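Enoyl-acyl carrier protein reductase (Uncultured bacterium, PDB 6KIA) reduces the enoyl group carried on acyl carrier protein, probably with NADH as hydride donor in fatty-acid synthesis, and is associated with triclosan resistance. Local coordinates at residues G54-N59 and P85-F90. Numbering follows the deposited sequence.
Sequences GRRDEN and PLMAGF. With NAI (1,4-dihydronicotinamide adenine dinucleotide), chain D.
The guanidinium of Arg-56 and the side chain of Met-87 meet obliquely, with Arg-56 NH2 4.0 Å from Met-87 CG and Arg-56 NE 4.1 Å from Met-87 CE. No hydrogen bond joins the pair; the contact is van der Waals, and it buries NE without a polar partner, while NH1 is held by the carbonyl of Asn-60. Met-87 reaches Arg-56 because CG stands anti to the backbone N (chi1 -175°) and the chain then bends at both later torsions. Its sulfur SD also lies 3.7 Å from N6A of the adenine. That second flat group is read along its edge by the backbone of Ala-88, whose N donates to N1A (2.9 Å) and whose O accepts from N6A (2.9 Å), a pairing that recognises adenine. At the other end, Pro-85 CB rests 3.9 Å from Gly-54 CA, where the two backbones come closest. The example illustrates how Rossmann-type folds bind the adenine beyond their strand ends: 54-59 holds the last residues of strand 47-56 and the loop after it, the loop 85-90 follows the parallel neighbour 80-83, Leu-62 of strand 62-63 touches both Arg-56 and Met-87, and helices 120-146 and 196-219 pack against Ala-88 and Phe-90.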
loop_
_atom_site.group_PDB
_atom_site.type_symbol
_atom_site.label_atom_id
_atom_site.label_comp_id
_atom_site.label_asym_id
_atom_site.label_seq_id
_atom_site.Cartn_x
_atom_site.Cartn_y
_atom_site.Cartn_z
ATOM N N GLY A 54 -3.491 17.272 -6.241
ATOM C CA GLY A 54 -3.660 18.711 -6.119
ATOM C C GLY A 54 -3.311 19.172 -4.718
ATOM O O GLY A 54 -2.687 18.432 -3.958
ATOM N N ARG A 55 -3.694 20.396 -4.372
ATOM C CA ARG A 55 -3.434 20.891 -3.026
ATOM C C ARG A 55 -4.675 21.602 -2.499
ATOM O O ARG A 55 -5.613 21.884 -3.245
ATOM C CB ARG A 55 -2.233 21.847 -3.013
ATOM C CG ARG A 55 -1.001 21.286 -3.695
ATOM C CD ARG A 55 -0.235 20.298 -2.836
ATOM N NE ARG A 55 0.853 19.708 -3.611
ATOM C CZ ARG A 55 2.057 20.249 -3.749
ATOM N NH1 ARG A 55 2.346 21.395 -3.143
ATOM N NH2 ARG A 55 2.973 19.640 -4.490
ATOM N N ARG A 56 -4.671 21.909 -1.208
ATOM C CA ARG A 56 -5.759 22.663 -0.603
ATOM C C ARG A 56 -5.339 24.117 -0.416
ATOM O O ARG A 56 -4.235 24.386 0.066
ATOM C CB ARG A 56 -6.143 22.074 0.760
ATOM C CG ARG A 56 -6.646 20.636 0.764
ATOM C CD ARG A 56 -8.154 20.537 0.562
ATOM N NE ARG A 56 -8.574 19.149 0.362
ATOM C CZ ARG A 56 -9.794 18.781 -0.011
ATOM N NH1 ARG A 56 -10.734 19.699 -0.217
ATOM N NH2 ARG A 56 -10.074 17.495 -0.182
ATOM N N ASP A 57 -6.190 25.063 -0.798
ATOM C CA ASP A 57 -5.899 26.442 -0.432
ATOM C C ASP A 57 -6.370 26.605 1.016
ATOM O O ASP A 57 -6.829 25.637 1.625
ATOM C CB ASP A 57 -6.555 27.438 -1.402
ATOM C CG ASP A 57 -8.058 27.242 -1.548
ATOM O OD1 ASP A 57 -8.724 26.787 -0.593
ATOM O OD2 ASP A 57 -8.570 27.535 -2.649
ATOM N N GLU A 58 -6.272 27.801 1.581
ATOM C CA GLU A 58 -6.626 27.950 2.991
ATOM C C GLU A 58 -8.128 28.141 3.193
ATOM O O GLU A 58 -8.603 28.240 4.324
ATOM C CB GLU A 58 -5.830 29.083 3.643
ATOM C CG GLU A 58 -4.355 28.725 3.825
ATOM C CD GLU A 58 -3.559 29.810 4.531
ATOM O OE1 GLU A 58 -4.094 30.922 4.723
ATOM O OE2 GLU A 58 -2.397 29.541 4.905
ATOM N N ASN A 59 -8.873 28.166 2.090
ATOM C CA ASN A 59 -10.322 28.047 2.155
ATOM C C ASN A 59 -10.648 26.564 2.035
ATOM O O ASN A 59 -11.800 26.153 1.898
ATOM C CB ASN A 59 -10.978 28.875 1.043
ATOM C CG ASN A 59 -12.489 28.962 1.179
ATOM O OD1 ASN A 59 -13.220 28.089 0.710
ATOM N ND2 ASN A 59 -12.965 30.016 1.840
ATOM N N PRO A 85 -6.805 18.026 -9.935
ATOM C CA PRO A 85 -6.710 17.554 -8.542
ATOM C C PRO A 85 -7.520 16.284 -8.272
ATOM O O PRO A 85 -8.718 16.360 -7.969
ATOM C CB PRO A 85 -7.251 18.738 -7.734
ATOM C CG PRO A 85 -8.137 19.480 -8.693
ATOM C CD PRO A 85 -7.525 19.309 -10.049
ATOM N N LEU A 86 -6.855 15.129 -8.340
ATOM C CA LEU A 86 -7.525 13.844 -8.233
ATOM C C LEU A 86 -7.470 13.341 -6.804
ATOM O O LEU A 86 -6.977 12.238 -6.532
ATOM C CB LEU A 86 -6.882 12.809 -9.164
ATOM C CG LEU A 86 -7.493 12.551 -10.541
ATOM C CD1 LEU A 86 -6.919 11.251 -11.120
ATOM C CD2 LEU A 86 -9.008 12.519 -10.497
ATOM N N MET A 87 -7.963 14.163 -5.883
ATOM C CA MET A 87 -8.043 13.766 -4.481
ATOM C C MET A 87 -9.217 12.832 -4.230
ATOM O O MET A 87 -10.360 13.204 -4.465
ATOM C CB MET A 87 -8.197 15.000 -3.594
ATOM C CG MET A 87 -8.159 14.646 -2.139
ATOM S SD MET A 87 -6.487 14.484 -1.555
ATOM C CE MET A 87 -6.153 16.215 -1.220
ATOM N N ALA A 88 -8.947 11.623 -3.743
ATOM C CA ALA A 88 -10.030 10.694 -3.431
ATOM C C ALA A 88 -10.534 10.895 -2.016
ATOM O O ALA A 88 -9.920 11.606 -1.227
ATOM C CB ALA A 88 -9.600 9.275 -3.628
ATOM N N GLY A 89 -11.663 10.264 -1.711
ATOM C CA GLY A 89 -12.286 10.411 -0.407
ATOM C C GLY A 89 -13.282 11.547 -0.431
ATOM O O GLY A 89 -13.302 12.365 -1.354
ATOM N N PHE A 90 -14.106 11.623 0.608
ATOM C CA PHE A 90 -15.148 12.640 0.650
ATOM C C PHE A 90 -15.140 13.377 1.980
ATOM O O PHE A 90 -16.069 14.115 2.280
ATOM C CB PHE A 90 -16.527 12.010 0.386
ATOM C CG PHE A 90 -16.927 10.958 1.391
ATOM C CD1 PHE A 90 -16.472 9.649 1.268
ATOM C CD2 PHE A 90 -17.776 11.270 2.451
ATOM C CE1 PHE A 90 -16.834 8.672 2.182
ATOM C CE2 PHE A 90 -18.139 10.306 3.381
ATOM C CZ PHE A 90 -17.671 9.001 3.256
HETATM P PA NAI D . 2.793 5.992 0.279
HETATM O O1A NAI D . 4.082 6.284 -0.426
HETATM O O2A NAI D . 2.365 6.966 1.359
HETATM O O5B NAI D . 1.675 5.834 -0.840
HETATM C C5B NAI D . 0.338 6.189 -0.551
HETATM C C4B NAI D . -0.304 6.366 -1.962
HETATM O O4B NAI D . -1.811 6.620 -1.692
HETATM C C3B NAI D . 0.154 7.384 -2.599
HETATM O O3B NAI D . 0.321 7.112 -4.050
HETATM C C2B NAI D . -0.974 8.571 -2.365
HETATM O O2B NAI D . -0.806 9.615 -3.394
HETATM C C1B NAI D . -2.092 7.936 -2.425
HETATM N N9A NAI D . -3.121 8.562 -1.567
HETATM C C8A NAI D . -3.273 8.726 -0.242
HETATM N N7A NAI D . -4.412 9.385 -0.036
HETATM C C5A NAI D . -4.976 9.625 -1.243
HETATM C C6A NAI D . -6.163 10.287 -1.519
HETATM N N6A NAI D . -7.162 10.912 -0.698
HETATM N N1A NAI D . -6.531 10.416 -2.805
HETATM C C2A NAI D . -5.741 9.914 -3.804
HETATM N N3A NAI D . -4.557 9.251 -3.525
HETATM C C4A NAI D . -4.186 9.122 -2.212
HETATM O O3 NAI D . 2.841 4.516 1.024
HETATM P PN NAI D . 2.785 3.038 0.379
HETATM O O1N NAI D . 3.890 2.859 -0.615
HETATM O O2N NAI D . 2.894 2.126 1.591
HETATM O O5D NAI D . 1.362 2.883 -0.324
HETATM C C5D NAI D . 1.245 2.527 -1.691
HETATM C C4D NAI D . 0.333 1.282 -1.775
HETATM O O4D NAI D . 0.977 0.253 -1.261
HETATM C C3D NAI D . -0.910 1.464 -0.907
HETATM O O3D NAI D . -2.072 1.112 -1.578
HETATM C C2D NAI D . -0.644 0.445 0.223
HETATM O O2D NAI D . -1.916 0.114 0.885
HETATM C C1D NAI D . -0.063 -0.555 -0.386
HETATM N N1N NAI D . 0.668 -1.448 0.513
HETATM C C2N NAI D . 1.475 -0.968 1.523
HETATM C C3N NAI D . 2.106 -1.863 2.396
HETATM C C7N NAI D . 3.035 -1.365 3.502
HETATM O O7N NAI D . 3.332 -2.093 4.445
HETATM N N7N NAI D . 3.558 -0.048 3.416
HETATM C C4N NAI D . 1.960 -3.236 2.260
HETATM C C5N NAI D . 1.181 -3.714 1.200
HETATM C C6N NAI D . 0.538 -2.817 0.340
#